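Local coordinates for endoglucanase (PDB 2E4T), which hydrolyses internal beta-1,4-glucosidic linkages of cellulose and xyloglucan, this chain being the family 44 glycoside hydrolase part of a larger multidomain enzyme, at residues K8-P22 against T420-A434. Residues are numbered along the deposited sequence; the frame is centred on the assembly and turned at random. Where two conformers were deposited one is given.
Sequences KVVDIRIDTSAERKP and TSVKCETSDIEVSSA
An antiparallel strand pair in the beta domain beside the TIM barrel joins R13 and I14 of the N-terminal strand to E425 and C424, about 410 residues later. R13 and E425 form a hydrogen-bonded pair: R13 N donates to E425 O and E425 N to R13 O, both at 2.9 Å. A type I turn from D15 to A18 interrupts the first strand. K423 spans this turn: D15 N donates to K423 O, and K423 N to A18 O. Regular pairing resumes at K21 and S421. On the buried face, I14 CG1 rests on C424 SG at 3.6 Å. I12 CD1 meets A434 CB at 4.0 Å. The other face is polar. K423 runs extended, CG anti to its backbone N (chi1 -177°), and bends only at the end. Its NZ lies 2.9 Å from E19 OE2 and bridges E425 OE2 as well, meeting each carboxylate from above its plane. A water donates to both E19 OE1 and E425 OE2. At the far end K8 NZ reaches the anti lone pair of D428 OD2 at 2.6 Å. D428 OD1 accepts from E430 N, an Asx turn, and from V431 N. These bonds hold the carboxylate in place. The lysine and water probably offset the repulsion between E19 OE1 and E425 OE2, 4.0 Å apart.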
ATOM      1  N   LYS A   8      32.524 -11.495  -8.318  1.00 12.90           N
ATOM      2  CA  LYS A   8      31.934 -10.805  -7.168  1.00 12.19           C
ATOM      3  C   LYS A   8      31.386 -11.861  -6.241  1.00 11.50           C
ATOM      4  O   LYS A   8      30.574 -12.683  -6.670  1.00 10.85           O
ATOM      5  CB  LYS A   8      30.833  -9.867  -7.674  1.00 13.77           C
ATOM      6  CG  LYS A   8      30.082  -9.115  -6.575  1.00 13.67           C
ATOM      7  CD  LYS A   8      30.995  -8.259  -5.701  1.00 18.34           C
ATOM      8  CE  LYS A   8      30.195  -7.490  -4.679  1.00 19.38           C
ATOM      9  NZ  LYS A   8      31.022  -6.751  -3.714  1.00 19.25           N
ATOM     10  N   VAL A   9      31.808 -11.781  -4.981  1.00 12.64           N
ATOM     11  CA  VAL A   9      31.492 -12.801  -3.951  1.00 11.99           C
ATOM     12  C   VAL A   9      30.888 -12.132  -2.720  1.00 11.77           C
ATOM     13  O   VAL A   9      31.428 -11.158  -2.198  1.00 14.93           O
ATOM     14  CB  VAL A   9      32.759 -13.559  -3.525  1.00 14.08           C
ATOM     15  CG1 VAL A   9      32.386 -14.575  -2.502  1.00 13.66           C
ATOM     16  CG2 VAL A   9      33.361 -14.294  -4.728  1.00 14.84           C
ATOM     17  N   VAL A  10      29.730 -12.616  -2.293  1.00  8.93           N
ATOM     18  CA  VAL A  10      28.946 -12.020  -1.225  1.00  8.26           C
ATOM     19  C   VAL A  10      28.582 -13.105  -0.227  1.00  7.76           C
ATOM     20  O   VAL A  10      28.170 -14.182  -0.641  1.00  9.18           O
ATOM     21  CB  VAL A  10      27.673 -11.377  -1.820  1.00  8.69           C
ATOM     22  CG1 VAL A  10      26.721 -10.879  -0.719  1.00  9.24           C
ATOM     23  CG2 VAL A  10      28.070 -10.268  -2.791  1.00 11.03           C
ATOM     24  N   ASP A  11      28.740 -12.799   1.070  1.00  8.34           N
ATOM     25  CA  ASP A  11      28.362 -13.737   2.101  1.00  8.84           C
ATOM     26  C   ASP A  11      26.940 -13.430   2.602  1.00  8.64           C
ATOM     27  O   ASP A  11      26.615 -12.264   2.872  1.00  9.90           O
ATOM     28  CB  ASP A  11      29.300 -13.614   3.284  1.00 11.26           C
ATOM     29  CG  ASP A  11      30.723 -14.011   2.931  1.00 13.90           C
ATOM     30  OD1 ASP A  11      30.904 -14.906   2.090  1.00 16.80           O
ATOM     31  OD2 ASP A  11      31.676 -13.429   3.454  1.00 21.54           O
ATOM     32  N   ILE A  12      26.124 -14.473   2.735  1.00  9.00           N
ATOM     33  CA  ILE A  12      24.777 -14.367   3.282  1.00  9.06           C
ATOM     34  C   ILE A  12      24.761 -15.243   4.554  1.00  9.03           C
ATOM     35  O   ILE A  12      25.071 -16.433   4.492  1.00  9.93           O
ATOM     36  CB  ILE A  12      23.705 -14.851   2.310  1.00  9.36           C
ATOM     37  CG1 ILE A  12      23.751 -14.222   0.900  1.00 11.44           C
ATOM     38  CG2 ILE A  12      22.316 -14.720   2.959  1.00 11.05           C
ATOM     39  CD1 ILE A  12      23.447 -12.772   0.859  1.00 11.67           C
ATOM     40  N   ARG A  13      24.380 -14.635   5.690  1.00  8.72           N
ATOM     41  CA  ARG A  13      24.377 -15.348   6.961  1.00  8.59           C
ATOM     42  C   ARG A  13      22.951 -15.303   7.519  1.00  7.99           C
ATOM     43  O   ARG A  13      22.409 -14.216   7.737  1.00  9.16           O
ATOM     44  CB  ARG A  13      25.330 -14.688   7.946  1.00 11.02           C
ATOM     45  CG  ARG A  13      26.762 -14.682   7.382  0.50 12.10           C
ATOM     46  CD  ARG A  13      27.797 -14.164   8.356  0.50 15.80           C
ATOM     47  NE  ARG A  13      27.610 -14.625   9.735  0.50 20.50           N
ATOM     48  CZ  ARG A  13      28.072 -15.772  10.244  0.50 23.39           C
ATOM     49  NH1 ARG A  13      28.759 -16.643   9.499  0.50 22.91           N
ATOM     50  NH2 ARG A  13      27.833 -16.056  11.522  0.50 25.68           N
ATOM     51  N   ILE A  14      22.367 -16.470   7.744  1.00  7.79           N
ATOM     52  CA  ILE A  14      20.979 -16.584   8.229  1.00  7.45           C
ATOM     53  C   ILE A  14      20.992 -17.300   9.572  1.00  8.00           C
ATOM     54  O   ILE A  14      21.751 -18.274   9.757  1.00  9.16           O
ATOM     55  CB  ILE A  14      20.134 -17.366   7.217  1.00  7.64           C
ATOM     56  CG1 ILE A  14      19.996 -16.552   5.937  1.00  8.78           C
ATOM     57  CG2 ILE A  14      18.771 -17.756   7.779  1.00  9.01           C
ATOM     58  CD1 ILE A  14      19.476 -17.307   4.747  1.00  9.39           C
ATOM     59  N   ASP A  15      20.161 -16.833  10.512  1.00  8.31           N
ATOM     60  CA  ASP A  15      19.987 -17.561  11.783  1.00  8.48           C
ATOM     61  C   ASP A  15      18.496 -17.699  11.992  1.00  8.15           C
ATOM     62  O   ASP A  15      17.793 -16.704  12.254  1.00  8.47           O
ATOM     63  CB  ASP A  15      20.652 -16.818  12.913  1.00  9.72           C
ATOM     64  CG  ASP A  15      20.490 -17.511  14.275  1.00 10.49           C
ATOM     65  OD1 ASP A  15      19.671 -18.438  14.382  1.00 11.50           O
ATOM     66  OD2 ASP A  15      21.202 -17.078  15.213  1.00 14.44           O
ATOM     67  N   THR A  16      17.987 -18.904  11.771  1.00  8.74           N
ATOM     68  CA  THR A  16      16.538 -19.116  11.805  1.00  8.39           C
ATOM     69  C   THR A  16      15.943 -18.955  13.199  1.00  8.83           C
ATOM     70  O   THR A  16      14.719 -18.882  13.304  1.00  9.87           O
ATOM     71  CB  THR A  16      16.134 -20.474  11.247  1.00  9.70           C
ATOM     72  OG1 THR A  16      16.638 -21.470  12.122  1.00 11.42           O
ATOM     73  CG2 THR A  16      16.665 -20.701   9.876  1.00 11.81           C
ATOM     74  N   SER A  17      16.782 -18.900  14.239  1.00  9.53           N
ATOM     75  CA  SER A  17      16.277 -18.710  15.591  1.00  9.97           C
ATOM     76  C   SER A  17      16.233 -17.257  16.016  1.00  9.30           C
ATOM     77  O   SER A  17      15.734 -16.963  17.112  1.00 10.91           O
ATOM     78  CB  SER A  17      17.098 -19.513  16.597  1.00 11.44           C
ATOM     79  OG  SER A  17      18.363 -18.863  16.813  0.50 10.61           O
ATOM     80  N   ALA A  18      16.821 -16.340  15.214  1.00  8.71           N
ATOM     81  CA  ALA A  18      17.083 -14.989  15.647  1.00  8.82           C
ATOM     82  C   ALA A  18      16.153 -14.001  14.936  1.00  8.15           C
ATOM     83  O   ALA A  18      15.819 -14.133  13.742  1.00  7.82           O
ATOM     84  CB  ALA A  18      18.509 -14.594  15.352  1.00  9.76           C
ATOM     85  N   GLU A  19      15.777 -12.965  15.692  1.00  8.09           N
ATOM     86  CA  GLU A  19      15.041 -11.831  15.135  1.00  8.50           C
ATOM     87  C   GLU A  19      13.715 -12.281  14.525  1.00  7.65           C
ATOM     88  O   GLU A  19      13.218 -11.627  13.604  1.00  8.54           O
ATOM     89  CB  GLU A  19      15.856 -10.975  14.199  1.00  9.27           C
ATOM     90  CG  GLU A  19      17.130 -10.485  14.924  1.00 11.69           C
ATOM     91  CD  GLU A  19      18.097  -9.715  14.050  1.00 12.73           C
ATOM     92  OE1 GLU A  19      17.823  -9.405  12.872  1.00 14.40           O
ATOM     93  OE2 GLU A  19      19.204  -9.407  14.535  1.00 15.30           O
ATOM     94  N   ARG A  20      13.089 -13.299  15.090  1.00  7.67           N
ATOM     95  CA  ARG A  20      11.839 -13.771  14.516  1.00  7.01           C
ATOM     96  C   ARG A  20      10.746 -12.728  14.718  1.00  7.43           C
ATOM     97  O   ARG A  20      10.567 -12.212  15.825  1.00  8.62           O
ATOM     98  CB  ARG A  20      11.374 -15.090  15.130  1.00  7.83           C
ATOM     99  CG  ARG A  20      12.280 -16.279  14.805  1.00  8.10           C
ATOM    100  CD  ARG A  20      11.658 -17.589  15.316  1.00  8.43           C
ATOM    101  NE  ARG A  20      12.468 -18.727  14.893  1.00  8.40           N
ATOM    102  CZ  ARG A  20      12.059 -19.977  14.983  1.00  8.55           C
ATOM    103  NH1 ARG A  20      10.936 -20.301  15.569  1.00  9.21           N
ATOM    104  NH2 ARG A  20      12.852 -20.937  14.447  1.00  9.58           N
ATOM    105  N   LYS A  21       9.989 -12.467  13.649  1.00  7.18           N
ATOM    106  CA  LYS A  21       8.905 -11.488  13.723  1.00  8.67           C
ATOM    107  C   LYS A  21       7.897 -11.817  12.661  1.00  6.95           C
ATOM    108  O   LYS A  21       8.262 -12.178  11.540  1.00  7.29           O
ATOM    109  CB  LYS A  21       9.408 -10.065  13.688  1.00 12.26           C
ATOM    110  CG  LYS A  21      10.232  -9.842  12.525  0.40 15.81           C
ATOM    111  CD  LYS A  21      10.622  -8.400  12.363  0.40 18.36           C
ATOM    112  CE  LYS A  21      11.565  -7.909  13.447  0.40 19.20           C
ATOM    113  NZ  LYS A  21      12.905  -8.603  13.351  0.40 13.59           N
ATOM    114  N   PRO A  22       6.600 -11.664  12.953  1.00  6.24           N
ATOM    115  CA  PRO A  22       5.601 -11.979  11.935  1.00  6.29           C
ATOM    116  C   PRO A  22       5.689 -10.970  10.764  1.00  6.03           C
ATOM    117  O   PRO A  22       5.868  -9.768  10.976  1.00  6.79           O
ATOM    118  CB  PRO A  22       4.285 -11.844  12.683  1.00  7.91           C
ATOM    119  CG  PRO A  22       4.548 -10.915  13.807  1.00  8.81           C
ATOM    120  CD  PRO A  22       5.988 -11.205  14.222  1.00  7.90           C
ATOM    121  N   THR A 420       6.957 -15.712   8.884  1.00  5.74           N
ATOM    122  CA  THR A 420       7.766 -15.259  10.012  1.00  5.96           C
ATOM    123  C   THR A 420       9.155 -14.911   9.474  1.00  5.52           C
ATOM    124  O   THR A 420       9.890 -15.793   8.987  1.00  6.49           O
ATOM    125  CB  THR A 420       7.856 -16.360  11.076  1.00  6.33           C
ATOM    126  OG1 THR A 420       6.542 -16.579  11.578  1.00  6.96           O
ATOM    127  CG2 THR A 420       8.782 -15.940  12.232  1.00  7.23           C
ATOM    128  N   SER A 421       9.496 -13.613   9.531  1.00  5.89           N
ATOM    129  CA  SER A 421      10.812 -13.158   9.150  1.00  5.61           C
ATOM    130  C   SER A 421      11.873 -13.667  10.112  1.00  5.98           C
ATOM    131  O   SER A 421      11.611 -13.714  11.343  1.00  6.77           O
ATOM    132  CB  SER A 421      10.777 -11.622   9.212  1.00  6.49           C
ATOM    133  OG  SER A 421      12.055 -11.039   8.961  1.00  7.01           O
ATOM    134  N   VAL A 422      13.055 -14.047   9.605  1.00  6.11           N
ATOM    135  CA  VAL A 422      14.163 -14.445  10.435  1.00  6.32           C
ATOM    136  C   VAL A 422      15.413 -13.682   9.998  1.00  6.85           C
ATOM    137  O   VAL A 422      15.505 -13.159   8.839  1.00  7.32           O
ATOM    138  CB  VAL A 422      14.431 -15.959  10.454  1.00  6.94           C
ATOM    139  CG1 VAL A 422      13.178 -16.689  10.844  1.00  7.69           C
ATOM    140  CG2 VAL A 422      14.962 -16.462   9.115  1.00  7.72           C
ATOM    141  N   LYS A 423      16.426 -13.663  10.872  1.00  6.83           N
ATOM    142  CA  LYS A 423      17.629 -12.897  10.599  1.00  7.16           C
ATOM    143  C   LYS A 423      18.351 -13.402   9.333  1.00  7.03           C
ATOM    144  O   LYS A 423      18.650 -14.602   9.205  1.00  7.61           O
ATOM    145  CB  LYS A 423      18.587 -13.023  11.813  1.00  8.19           C
ATOM    146  CG  LYS A 423      19.850 -12.188  11.668  1.00 10.06           C
ATOM    147  CD  LYS A 423      20.671 -12.255  12.982  1.00 11.31           C
ATOM    148  CE  LYS A 423      21.890 -11.301  12.923  1.00 13.05           C
ATOM    149  NZ  LYS A 423      21.445  -9.859  12.755  1.00 15.49           N
ATOM    150  N   CYS A 424      18.694 -12.448   8.446  1.00  7.51           N
ATOM    151  CA  CYS A 424      19.318 -12.800   7.167  1.00  7.34           C
ATOM    152  C   CYS A 424      20.123 -11.567   6.739  1.00  7.49           C
ATOM    153  O   CYS A 424      19.530 -10.536   6.405  1.00  9.17           O
ATOM    154  CB  CYS A 424      18.252 -13.133   6.125  1.00  7.99           C
ATOM    155  SG  CYS A 424      18.883 -13.471   4.488  1.00  8.51           S
ATOM    156  N   GLU A 425      21.445 -11.667   6.799  1.00  8.86           N
ATOM    157  CA  GLU A 425      22.338 -10.543   6.556  1.00  8.99           C
ATOM    158  C   GLU A 425      23.147 -10.795   5.300  1.00  8.83           C
ATOM    159  O   GLU A 425      23.619 -11.905   5.110  1.00 11.94           O
ATOM    160  CB  GLU A 425      23.255 -10.325   7.764  1.00 10.86           C
ATOM    161  CG  GLU A 425      22.538 -10.172   9.124  1.00 12.38           C
ATOM    162  CD  GLU A 425      21.592  -9.023   9.209  1.00 14.09           C
ATOM    163  OE1 GLU A 425      21.711  -8.044   8.439  1.00 15.06           O
ATOM    164  OE2 GLU A 425      20.685  -9.065  10.087  1.00 16.46           O
ATOM    165  N   THR A 426      23.334  -9.771   4.481  1.00 10.37           N
ATOM    166  CA  THR A 426      24.208  -9.813   3.296  1.00  9.38           C
ATOM    167  C   THR A 426      25.434  -8.952   3.584  1.00  9.69           C
ATOM    168  O   THR A 426      25.295  -7.846   4.181  1.00 10.79           O
ATOM    169  CB  THR A 426      23.523  -9.347   2.015  1.00  9.83           C
ATOM    170  OG1 THR A 426      22.868  -8.054   2.035  1.00 14.64           O
ATOM    171  CG2 THR A 426      24.501  -9.456   0.977  1.00  7.26           C
ATOM    172  N   SER A 427      26.621  -9.366   3.080  1.00  8.36           N
ATOM    173  CA  SER A 427      27.844  -8.567   3.214  1.00  8.73           C
ATOM    174  C   SER A 427      27.890  -7.427   2.199  1.00  8.28           C
ATOM    175  O   SER A 427      28.822  -6.615   2.255  1.00 10.03           O
ATOM    176  CB  SER A 427      29.086  -9.453   3.060  1.00  9.18           C
ATOM    177  OG  SER A 427      29.142 -10.004   1.766  1.00  8.97           O
ATOM    178  N   ASP A 428      26.930  -7.325   1.280  1.00  8.05           N
ATOM    179  CA  ASP A 428      26.981  -6.240   0.275  1.00  7.88           C
ATOM    180  C   ASP A 428      25.549  -5.839  -0.070  1.00  7.52           C
ATOM    181  O   ASP A 428      24.888  -6.446  -0.924  1.00  8.13           O
ATOM    182  CB  ASP A 428      27.757  -6.643  -0.960  1.00  9.03           C
ATOM    183  CG  ASP A 428      27.932  -5.475  -1.939  1.00 10.25           C
ATOM    184  OD1 ASP A 428      27.113  -4.530  -1.919  1.00 10.50           O
ATOM    185  OD2 ASP A 428      28.897  -5.509  -2.747  1.00 13.03           O
ATOM    186  N   ILE A 429      25.068  -4.797   0.601  1.00  7.73           N
ATOM    187  CA  ILE A 429      23.705  -4.330   0.441  1.00  7.82           C
ATOM    188  C   ILE A 429      23.480  -3.540  -0.825  1.00  7.82           C
ATOM    189  O   ILE A 429      22.309  -3.220  -1.127  1.00  8.73           O
ATOM    190  CB  ILE A 429      23.245  -3.490   1.679  1.00  8.69           C
ATOM    191  CG1 ILE A 429      23.981  -2.158   1.765  1.00 10.33           C
ATOM    192  CG2 ILE A 429      23.315  -4.305   2.953  1.00 10.66           C
ATOM    193  CD1 ILE A 429      23.567  -1.270   2.948  1.00 11.79           C
ATOM    194  N   GLU A 430      24.550  -3.182  -1.542  1.00  8.41           N
ATOM    195  CA  GLU A 430      24.429  -2.480  -2.811  1.00  8.24           C
ATOM    196  C   GLU A 430      24.200  -3.463  -3.968  1.00  7.71           C
ATOM    197  O   GLU A 430      23.313  -3.276  -4.790  1.00  9.32           O
ATOM    198  CB  GLU A 430      25.682  -1.654  -3.049  1.00  9.69           C
ATOM    199  CG  GLU A 430      25.572  -0.819  -4.290  1.00 12.89           C
ATOM    200  CD  GLU A 430      26.855  -0.107  -4.613  1.00 19.63           C
ATOM    201  OE1 GLU A 430      27.960  -0.676  -4.391  1.00 25.69           O
ATOM    202  OE2 GLU A 430      26.776   1.048  -5.075  1.00 27.63           O
ATOM    203  N   VAL A 431      24.957  -4.573  -3.997  1.00  7.07           N
ATOM    204  CA  VAL A 431      24.832  -5.500  -5.091  1.00  7.31           C
ATOM    205  C   VAL A 431      23.732  -6.514  -4.878  1.00  6.12           C
ATOM    206  O   VAL A 431      23.344  -7.195  -5.844  1.00  7.70           O
ATOM    207  CB  VAL A 431      26.190  -6.237  -5.371  1.00  7.83           C
ATOM    208  CG1 VAL A 431      26.407  -7.365  -4.376  1.00  8.72           C
ATOM    209  CG2 VAL A 431      26.252  -6.744  -6.768  1.00  9.92           C
ATOM    210  N   SER A 432      23.229  -6.651  -3.651  1.00  6.56           N
ATOM    211  CA  SER A 432      22.278  -7.704  -3.350  1.00  6.49           C
ATOM    212  C   SER A 432      21.312  -7.306  -2.297  1.00  6.05           C
ATOM    213  O   SER A 432      21.544  -6.364  -1.536  1.00  6.75           O
ATOM    214  CB  SER A 432      23.024  -8.985  -2.922  1.00  7.20           C
ATOM    215  OG  SER A 432      23.626  -8.849  -1.630  1.00  8.15           O
ATOM    216  N   SER A 433      20.218  -8.074  -2.237  1.00  6.14           N
ATOM    217  CA  SER A 433      19.341  -8.101  -1.067  1.00  6.79           C
ATOM    218  C   SER A 433      18.983  -9.561  -0.803  1.00  6.96           C
ATOM    219  O   SER A 433      18.919 -10.377  -1.737  1.00  7.53           O
ATOM    220  CB  SER A 433      18.049  -7.328  -1.278  1.00  7.95           C
ATOM    221  OG  SER A 433      18.343  -5.984  -1.615  1.00  8.40           O
ATOM    222  N   ALA A 434      18.677  -9.856   0.471  1.00  6.85           N
ATOM    223  CA  ALA A 434      18.247 -11.188   0.811  1.00  6.81           C
ATOM    224  C   ALA A 434      17.310 -11.091   1.998  1.00  6.11           C
ATOM    225  O   ALA A 434      17.590 -10.387   2.967  1.00  7.55           O
ATOM    226  CB  ALA A 434      19.458 -12.124   1.122  1.00  8.63           C
TER
HETATM  227  O   HOH W   1      14.031 -11.114  11.001  1.00 11.56           O
HETATM  228  O   HOH W   2      19.326  -7.453  11.691  1.00 26.22           O